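Local coordinates for protein acetyl-CoA acetyltransferase (Elizabethkingia anophelis NUHP1, PDB 6BN2) that probably catalyses the thiolase reaction that joins two acetyl-CoA molecules into acetoacetyl-CoA, working through an acylated cysteine, at residues 199-204 and 373-378; 58-63 and 104-109; 175-180 and 330-335. All coordinates share one frame; numbering follows the deposited sequence. Where two conformers were deposited one is given.

Interaction 1 (199-204 and 373-378); sequences EGKFKE and LKQNNA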
loop_
_atom_site.group_PDB
_atom_site.type_symbol
_atom_site.label_atom_id
_atom_site.label_comp_id
_atom_site.label_asym_id
_atom_site.label_seq_id
_atom_site.Cartn_x
_atom_site.Cartn_y
_atom_site.Cartn_z
ATOM N N GLU A 199 16.732 -7.703 31.232
ATOM C CA GLU A 199 15.856 -8.663 31.883
ATOM C C GLU A 199 15.404 -9.783 30.956
ATOM O O GLU A 199 14.643 -10.651 31.393
ATOM C CB GLU A 199 14.619 -7.948 32.459
ATOM C CG GLU A 199 14.938 -7.091 33.656
ATOM C CD GLU A 199 13.786 -6.187 34.054
ATOM O OE1 GLU A 199 13.797 -5.709 35.194
ATOM O OE2 GLU A 199 12.890 -5.941 33.214
ATOM N N GLY A 200 15.861 -9.800 29.707
ATOM C CA GLY A 200 15.430 -10.817 28.777
ATOM C C GLY A 200 14.062 -10.580 28.188
ATOM O O GLY A 200 13.514 -11.480 27.544
ATOM N N LYS A 201 13.512 -9.376 28.344
ATOM C CA LYS A 201 12.137 -9.129 27.933
ATOM C C LYS A 201 11.968 -8.929 26.437
ATOM O O LYS A 201 10.823 -8.858 25.980
ATOM C CB LYS A 201 11.583 -7.922 28.693
ATOM C CG LYS A 201 11.286 -8.271 30.150
ATOM C CD LYS A 201 10.754 -7.069 30.913
ATOM C CE LYS A 201 10.203 -7.486 32.266
ATOM N NZ LYS A 201 9.632 -6.330 33.012
ATOM N N PHE A 202 13.061 -8.857 25.658
ATOM C CA PHE A 202 12.951 -8.822 24.203
ATOM C C PHE A 202 13.426 -10.113 23.555
ATOM O O PHE A 202 13.359 -10.230 22.325
ATOM C CB PHE A 202 13.732 -7.640 23.611
ATOM C CG PHE A 202 13.084 -6.304 23.873
ATOM C CD1 PHE A 202 11.831 -6.018 23.353
ATOM C CD2 PHE A 202 13.721 -5.350 24.652
ATOM C CE1 PHE A 202 11.205 -4.778 23.605
ATOM C CE2 PHE A 202 13.115 -4.116 24.897
ATOM C CZ PHE A 202 11.850 -3.833 24.370
ATOM N N LYS A 203 13.882 -11.078 24.346
ATOM C CA LYS A 203 14.433 -12.310 23.794
ATOM C C LYS A 203 13.383 -13.093 23.016
ATOM O O LYS A 203 13.687 -13.691 21.976
ATOM C CB LYS A 203 15.022 -13.153 24.928
ATOM C CG LYS A 203 15.806 -14.359 24.452
ATOM C CD LYS A 203 17.128 -13.965 23.802
ATOM C CE LYS A 203 17.950 -15.222 23.507
ATOM N NZ LYS A 203 19.256 -14.911 22.882
ATOM N N GLU A 204 12.142 -13.103 23.498
ATOM C CA GLU A 204 11.104 -13.897 22.845
ATOM C C GLU A 204 10.756 -13.338 21.474
ATOM O O GLU A 204 10.609 -14.098 20.510
ATOM C CB GLU A 204 9.851 -13.940 23.717
ATOM C CG GLU A 204 8.725 -14.774 23.143
ATOM C CD GLU A 204 9.164 -16.194 22.796
ATOM O OE1 GLU A 204 9.867 -16.832 23.627
ATOM O OE2 GLU A 204 8.804 -16.666 21.688
ATOM N N LEU A 373 2.074 -7.781 27.792
ATOM C CA LEU A 373 0.930 -8.366 28.492
ATOM C C LEU A 373 1.292 -9.697 29.152
ATOM O O LEU A 373 0.893 -9.958 30.291
ATOM C CB LEU A 373 -0.252 -8.540 27.535
ATOM C CG LEU A 373 -0.834 -7.260 26.951
ATOM C CD1 LEU A 373 -1.920 -7.660 25.941
ATOM C CD2 LEU A 373 -1.410 -6.355 28.050
ATOM N N LYS A 374 2.046 -10.552 28.462
ATOM C CA LYS A 374 2.409 -11.838 29.054
ATOM C C LYS A 374 3.375 -11.656 30.218
ATOM O O LYS A 374 3.244 -12.332 31.246
ATOM C CB LYS A 374 3.000 -12.752 27.981
ATOM C CG LYS A 374 1.944 -13.173 26.964
ATOM C CD LYS A 374 2.487 -14.105 25.895
ATOM C CE LYS A 374 1.372 -14.463 24.926
ATOM N NZ LYS A 374 0.220 -15.082 25.651
ATOM N N GLN A 375 4.331 -10.728 30.080
ATOM C CA GLN A 375 5.308 -10.484 31.142
ATOM C C GLN A 375 4.650 -9.990 32.417
ATOM O O GLN A 375 5.178 -10.206 33.520
ATOM C CB GLN A 375 6.348 -9.470 30.659
ATOM C CG GLN A 375 7.287 -10.067 29.602
ATOM C CD GLN A 375 7.924 -9.032 28.698
ATOM O OE1 GLN A 375 7.850 -7.831 28.951
ATOM N NE2 GLN A 375 8.546 -9.501 27.619
ATOM N N ASN A 376 3.501 -9.339 32.292
ATOM C CA ASN A 376 2.806 -8.757 33.428
ATOM C C ASN A 376 1.513 -9.491 33.771
ATOM O O ASN A 376 0.726 -8.981 34.572
ATOM C CB ASN A 376 2.546 -7.275 33.138
ATOM C CG ASN A 376 3.831 -6.466 33.108
ATOM O OD1 ASN A 376 4.332 -6.063 34.159
ATOM N ND2 ASN A 376 4.386 -6.247 31.921
ATOM N N ASN A 377 1.293 -10.679 33.197
ATOM C CA ASN A 377 0.110 -11.489 33.486
ATOM C C ASN A 377 -1.168 -10.662 33.356
ATOM O O ASN A 377 -2.055 -10.707 34.212
ATOM C CB ASN A 377 0.216 -12.117 34.878
ATOM C CG ASN A 377 -0.800 -13.215 35.099
ATOM O OD1 ASN A 377 -1.154 -13.942 34.170
ATOM N ND2 ASN A 377 -1.279 -13.341 36.333
ATOM N N ALA A 378 -1.249 -9.900 32.276
ATOM C CA ALA A 378 -2.316 -8.941 32.033
ATOM C C ALA A 378 -3.323 -9.504 31.032
ATOM O O ALA A 378 -3.122 -10.567 30.446
ATOM C CB ALA A 378 -1.726 -7.623 31.517
HETATM O O HOH W 1 7.180 -5.883 30.845
HETATM O O HOH W 2 7.281 -7.646 34.678
#
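K201 and Q375 meet by one hydrogen bond and by the flank of an extended lysine chain. The NE2 of Q375 gives a hydrogen to the backbone O of K201 at 2.9 Å; it lies in the carbonyl plane on a lone pair (C=O...N 121°), but the bond is bent (133° at the hydrogen) and the O is tilted from the Q375 amide plane. The two side chains slant across one another: CG of K201 stands beside its own backbone N (chi1 -74°) and the chain runs on extended, laying CB to CD along the amide, with CD of K201 3.6 Å from OE1 of Q375. This partly exposed contact ties the loop after helix 179-198, in the N-terminal thiolase region, to the end of helix 358-375, in the C-terminal one. Helix 179-198 closes in a Schellman motif with G200 at positive phi, and a type I turn, G200-K203, follows; helix 358-375 closes in another, with N377 as C-prime residue. NZ of K201, in the modelled conformer, makes a weak salt bridge to OE2 of E199. A water accepts from ND2 of N376 and weakly from this NZ, and donates to OE1 of Q375, which N348 also holds.

Interaction 2 (58-63 and 104-109); sequences DVYMGN and MMAAQA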
loop_
_atom_site.group_PDB
_atom_site.type_symbol
_atom_site.label_atom_id
_atom_site.label_comp_id
_atom_site.label_asym_id
_atom_site.label_seq_id
_atom_site.Cartn_x
_atom_site.Cartn_y
_atom_site.Cartn_z
ATOM N N ASP A 58 -2.222 -14.892 2.199
ATOM C CA ASP A 58 -1.966 -13.523 1.768
ATOM C C ASP A 58 -0.892 -12.975 2.693
ATOM O O ASP A 58 -0.648 -13.512 3.780
ATOM C CB ASP A 58 -3.238 -12.654 1.820
ATOM C CG ASP A 58 -3.283 -11.585 0.719
ATOM O OD1 ASP A 58 -2.213 -11.138 0.246
ATOM O OD2 ASP A 58 -4.410 -11.171 0.357
ATOM N N VAL A 59 -0.244 -11.914 2.237
ATOM C CA VAL A 59 0.812 -11.231 2.981
ATOM C C VAL A 59 0.582 -9.745 2.776
ATOM O O VAL A 59 0.605 -9.278 1.630
ATOM C CB VAL A 59 2.216 -11.599 2.474
ATOM C CG1 VAL A 59 3.292 -10.785 3.232
ATOM C CG2 VAL A 59 2.502 -13.113 2.600
ATOM N N TYR A 60 0.397 -9.000 3.869
ATOM C CA TYR A 60 0.298 -7.539 3.820
ATOM C C TYR A 60 1.482 -6.968 4.578
ATOM O O TYR A 60 1.643 -7.258 5.767
ATOM C CB TYR A 60 -0.979 -7.014 4.475
ATOM C CG TYR A 60 -2.294 -7.398 3.826
ATOM C CD1 TYR A 60 -3.486 -7.190 4.509
ATOM C CD2 TYR A 60 -2.349 -7.975 2.554
ATOM C CE1 TYR A 60 -4.700 -7.524 3.956
ATOM C CE2 TYR A 60 -3.572 -8.325 1.992
ATOM C CZ TYR A 60 -4.742 -8.092 2.691
ATOM O OH TYR A 60 -5.979 -8.407 2.136
ATOM N N MET A 61 2.307 -6.160 3.911
ATOM C CA MET A 61 3.455 -5.552 4.582
ATOM C C MET A 61 3.408 -4.038 4.458
ATOM O O MET A 61 3.375 -3.502 3.341
ATOM C CB MET A 61 4.780 -6.077 4.013
ATOM C CG MET A 61 5.021 -7.556 4.326
ATOM S SD MET A 61 5.194 -7.926 6.112
ATOM C CE MET A 61 6.951 -7.552 6.340
ATOM N N GLY A 62 3.458 -3.358 5.603
ATOM C CA GLY A 62 3.641 -1.910 5.593
ATOM C C GLY A 62 5.032 -1.541 5.099
ATOM O O GLY A 62 6.012 -2.229 5.372
ATOM N N ASN A 63 5.105 -0.439 4.347
ATOM C CA ASN A 63 6.372 -0.024 3.745
ATOM C C ASN A 63 6.176 1.395 3.220
ATOM O O ASN A 63 5.426 1.583 2.267
ATOM C CB ASN A 63 6.720 -1.024 2.640
ATOM C CG ASN A 63 8.115 -0.851 2.052
ATOM O OD1 ASN A 63 9.013 -0.173 2.590
ATOM N ND2 ASN A 63 8.303 -1.493 0.939
ATOM N N MET A 104 -4.595 -4.614 10.640
ATOM C CA MET A 104 -6.038 -4.381 10.642
ATOM C C MET A 104 -6.692 -4.896 9.362
ATOM O O MET A 104 -7.741 -5.551 9.407
ATOM C CB MET A 104 -6.307 -2.880 10.830
ATOM C CG MET A 104 -5.841 -2.384 12.193
ATOM S SD MET A 104 -5.715 -0.563 12.254
ATOM C CE MET A 104 -7.340 -0.066 11.700
ATOM N N MET A 105 -6.101 -4.581 8.206
ATOM C CA MET A 105 -6.631 -5.058 6.928
ATOM C C MET A 105 -6.620 -6.578 6.865
ATOM O O MET A 105 -7.528 -7.193 6.316
ATOM C CB MET A 105 -5.805 -4.482 5.774
ATOM C CG MET A 105 -5.971 -2.981 5.605
ATOM S SD MET A 105 -4.744 -2.281 4.487
ATOM C CE MET A 105 -5.824 -1.436 3.297
ATOM N N ALA A 106 -5.573 -7.191 7.411
ATOM C CA ALA A 106 -5.515 -8.645 7.430
ATOM C C ALA A 106 -6.613 -9.223 8.316
ATOM O O ALA A 106 -7.238 -10.235 7.968
ATOM C CB ALA A 106 -4.130 -9.101 7.900
ATOM N N ALA A 107 -6.863 -8.589 9.468
ATOM C CA ALA A 107 -7.954 -9.035 10.323
ATOM C C ALA A 107 -9.291 -8.919 9.596
ATOM O O ALA A 107 -10.158 -9.801 9.716
ATOM C CB ALA A 107 -7.948 -8.230 11.631
ATOM N N GLN A 108 -9.463 -7.858 8.808
ATOM C CA GLN A 108 -10.697 -7.700 8.052
ATOM C C GLN A 108 -10.843 -8.789 7.002
ATOM O O GLN A 108 -11.960 -9.235 6.732
ATOM C CB GLN A 108 -10.750 -6.314 7.405
ATOM C CG GLN A 108 -10.906 -5.211 8.460
ATOM C CD GLN A 108 -10.754 -3.818 7.912
ATOM O OE1 GLN A 108 -9.858 -3.544 7.130
ATOM N NE2 GLN A 108 -11.648 -2.926 8.309
ATOM N N ALA A 109 -9.732 -9.223 6.395
ATOM C CA ALA A 109 -9.797 -10.332 5.439
ATOM C C ALA A 109 -10.258 -11.622 6.115
ATOM O O ALA A 109 -10.997 -12.419 5.511
ATOM C CB ALA A 109 -8.434 -10.543 4.772
HETATM O O HOH W 3 -7.914 -6.920 3.408
#
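This buried strand-to-helix contact, in which Y60 of strand 59-62 sets one edge of its ring against the backbone, one methylene and two methyls of helix 98-111, lies beside the interface with a second subunit. The carbonyl carbon of M105 is in the plane of the ring, 3.6 Å from CE1 of Y60, and the backbone N of A106 comes equally near to CD1 of Y60. The M105 side chain crosses the tyrosine at about a right angle and touches through its first carbon, CB, 3.7 Å from CE1 of Y60; in the modelled conformer its thioether end leads away. The methyl of A106 reaches CD1 of Y60 at 3.9 Å, and the methyl of A109, one turn further, approaches the tyrosine OH. Strand and helix run nearly antiparallel, at 162°, with their axes 9.1 Å apart. This is the geometry of a beta-alpha-beta crossover: helix 98-111 links the parallel strands 89-93 and 117-125 and passes over strand 59-62, which lies between them in the sheet. CB of Y60 points toward the helix, and with CG opposite the carbonyl carbon (chi1 -64°) the ring meets M105 and A106 by its CD1-CE1 edge. Its hydroxyl donates to a water at 2.8 Å, and that water donates to the O of M105, which also accepts the helical bond from the N of A109. The buried polar end of the ring is thereby tied to the helix backbone although no direct hydrogen bond joins the segments. At the start of the strand, OD1 of D58 accepts from the N of V59, and OD2 of D58 makes a salt bridge to K101 of the second subunit. That same K101 bonds weakly to the OH of Y60, and M105 of the second subunit packs on Y60.

Interaction 3 (175-180 and 330-335); sequences YNITRE and VGLANN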
loop_
_atom_site.group_PDB
_atom_site.type_symbol
_atom_site.label_atom_id
_atom_site.label_comp_id
_atom_site.label_asym_id
_atom_site.label_seq_id
_atom_site.Cartn_x
_atom_site.Cartn_y
_atom_site.Cartn_z
ATOM N N TYR A 175 0.099 22.123 24.126
ATOM C CA TYR A 175 -0.193 21.285 25.283
ATOM C C TYR A 175 0.725 21.564 26.471
ATOM O O TYR A 175 0.690 20.820 27.459
ATOM C CB TYR A 175 -0.158 19.810 24.869
ATOM C CG TYR A 175 -1.427 19.460 24.136
ATOM C CD1 TYR A 175 -2.592 19.170 24.836
ATOM C CD2 TYR A 175 -1.486 19.478 22.748
ATOM C CE1 TYR A 175 -3.781 18.889 24.173
ATOM C CE2 TYR A 175 -2.674 19.192 22.078
ATOM C CZ TYR A 175 -3.809 18.893 22.799
ATOM O OH TYR A 175 -4.995 18.612 22.153
ATOM N N ASN A 176 1.515 22.639 26.405
ATOM C CA ASN A 176 2.376 23.082 27.507
ATOM C C ASN A 176 3.275 21.947 27.995
ATOM O O ASN A 176 3.332 21.616 29.186
ATOM C CB ASN A 176 1.552 23.664 28.659
ATOM C CG ASN A 176 2.409 24.425 29.663
ATOM O OD1 ASN A 176 3.475 24.941 29.324
ATOM N ND2 ASN A 176 1.946 24.492 30.906
ATOM N N ILE A 177 4.001 21.357 27.052
ATOM C CA ILE A 177 4.953 20.291 27.338
ATOM C C ILE A 177 6.346 20.868 27.149
ATOM O O ILE A 177 6.714 21.259 26.039
ATOM C CB ILE A 177 4.721 19.077 26.434
ATOM C CG1 ILE A 177 3.289 18.564 26.666
ATOM C CG2 ILE A 177 5.775 18.011 26.727
ATOM C CD1 ILE A 177 2.788 17.604 25.604
ATOM N N THR A 178 7.113 20.932 28.226
ATOM C CA THR A 178 8.359 21.685 28.223
ATOM C C THR A 178 9.532 20.839 27.735
ATOM O O THR A 178 9.468 19.612 27.655
ATOM C CB THR A 178 8.664 22.213 29.624
ATOM O OG1 THR A 178 8.946 21.113 30.502
ATOM C CG2 THR A 178 7.482 23.001 30.179
ATOM N N ARG A 179 10.637 21.533 27.438
ATOM C CA ARG A 179 11.898 20.865 27.123
ATOM C C ARG A 179 12.297 19.887 28.225
ATOM O O ARG A 179 12.688 18.744 27.951
ATOM C CB ARG A 179 12.985 21.925 26.908
ATOM C CG ARG A 179 14.431 21.434 27.034
ATOM C CD ARG A 179 14.772 20.522 25.874
ATOM N NE ARG A 179 16.158 20.041 25.908
ATOM C CZ ARG A 179 17.184 20.672 25.345
ATOM N NH1 ARG A 179 16.999 21.837 24.730
ATOM N NH2 ARG A 179 18.397 20.142 25.396
ATOM N N GLU A 180 12.203 20.325 29.484
ATOM C CA GLU A 180 12.607 19.464 30.592
ATOM C C GLU A 180 11.733 18.219 30.677
ATOM O O GLU A 180 12.231 17.120 30.950
ATOM C CB GLU A 180 12.557 20.241 31.908
ATOM C CG GLU A 180 13.623 21.329 32.041
ATOM C CD GLU A 180 13.340 22.599 31.231
ATOM O OE1 GLU A 180 12.217 22.766 30.687
ATOM O OE2 GLU A 180 14.262 23.441 31.146
ATOM N N VAL A 330 5.091 13.711 21.642
ATOM C CA VAL A 330 3.912 12.951 21.232
ATOM C C VAL A 330 3.513 11.967 22.323
ATOM O O VAL A 330 2.333 11.850 22.680
ATOM C CB VAL A 330 4.170 12.250 19.888
ATOM C CG1 VAL A 330 3.062 11.234 19.567
ATOM C CG2 VAL A 330 4.287 13.303 18.791
ATOM N N GLY A 331 4.492 11.263 22.893
ATOM C CA GLY A 331 4.178 10.351 23.982
ATOM C C GLY A 331 3.543 11.081 25.146
ATOM O O GLY A 331 2.507 10.662 25.678
ATOM N N LEU A 332 4.141 12.207 25.536
ATOM C CA LEU A 332 3.623 12.972 26.664
ATOM C C LEU A 332 2.241 13.538 26.366
ATOM O O LEU A 332 1.365 13.539 27.236
ATOM C CB LEU A 332 4.587 14.104 27.013
ATOM C CG LEU A 332 5.899 13.622 27.639
ATOM C CD1 LEU A 332 6.949 14.718 27.638
ATOM C CD2 LEU A 332 5.642 13.130 29.066
ATOM N N ALA A 333 2.030 14.038 25.148
ATOM C CA ALA A 333 0.754 14.680 24.833
ATOM C C ALA A 333 -0.396 13.682 24.866
ATOM O O ALA A 333 -1.452 13.962 25.444
ATOM C CB ALA A 333 0.817 15.348 23.457
ATOM N N ASN A 334 -0.221 12.514 24.247
ATOM C CA ASN A 334 -1.311 11.543 24.265
ATOM C C ASN A 334 -1.553 10.992 25.669
ATOM O O ASN A 334 -2.705 10.756 26.045
ATOM C CB ASN A 334 -1.048 10.428 23.252
ATOM C CG ASN A 334 -1.242 10.914 21.817
ATOM O OD1 ASN A 334 -2.364 11.204 21.394
ATOM N ND2 ASN A 334 -0.150 11.054 21.083
ATOM N N ASN A 335 -0.498 10.800 26.475
ATOM C CA ASN A 335 -0.720 10.395 27.868
ATOM C C ASN A 335 -1.532 11.445 28.610
ATOM O O ASN A 335 -2.444 11.114 29.380
ATOM C CB ASN A 335 0.614 10.174 28.601
ATOM C CG ASN A 335 1.288 8.867 28.236
ATOM O OD1 ASN A 335 0.770 8.087 27.441
ATOM N ND2 ASN A 335 2.466 8.623 28.828
#
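I177 holds this contact against helix 328-338, packing on L332 and A333. The loop between helices 169-174 and 179-198, in the N-terminal thiolase region, is thus laid on a helix of the C-terminal one. Along the first segment, Y175 is the residue at which the chain leaves helix 169-174; its backbone O takes a hydrogen bond from K336 of helix 328-338, so the approach begins with a polar tie. N176 then turns the chain with a positive phi. I177, next in line, is buried and uses two branches. Its CG1 lies beside the backbone N and its CG2 beside the carbonyl carbon (chi1 -59°), which splits the side chain over two residues of the helix. The CG2 methyl meets CD1 of L332 at 3.6 Å, with CB of L332 behind it at 4.1 Å. The CD1 methyl of I177 comes down on A333, 3.6 Å from its CA and 3.7 Å from its CB, close against the backbone because alanine carries nothing longer than a methyl. The side chain of A333 is about 10 Å from that of C386, a predicted proton acceptor. T178, the N-cap of helix 179-198, caps a backbone N ahead with its side chain while E181 accepts from its own N, an arrangement consistent with a capping box. R179 begins the helix and anchors to D183 by a salt bridge. L332 also touches Q182 and F185 of helix 179-198. On the second helix, the O of V330 accepts from both the N and ND2 of N334, which reach it from opposite faces of the carbonyl plane. Across the contact no hydrogen bond joins the segments: the fit is aliphatic, methyl against methyl and methyl against backbone, so it depends on shape and burial.

How the interactions relate
From the N terminus, interaction 2 comes first and closes completely within the N-terminal thiolase region, bringing helix 98-111 back over strand 59-62 before either of the others opens. Interaction 3 opens next, at the turn leading into helix 179-198, and interaction 1 opens just after the far end of that same helix. Interaction 3 then closes on helix 328-338 and interaction 1 on the end of helix 358-375, so these two cross. Both reach from the N-terminal to the C-terminal thiolase region and so tie the chain just before and just after helix 179-198 to two different helices. None touches another; interactions 2 and 3 lie on opposite sides of the chain's centre, their centres about 32 Å apart.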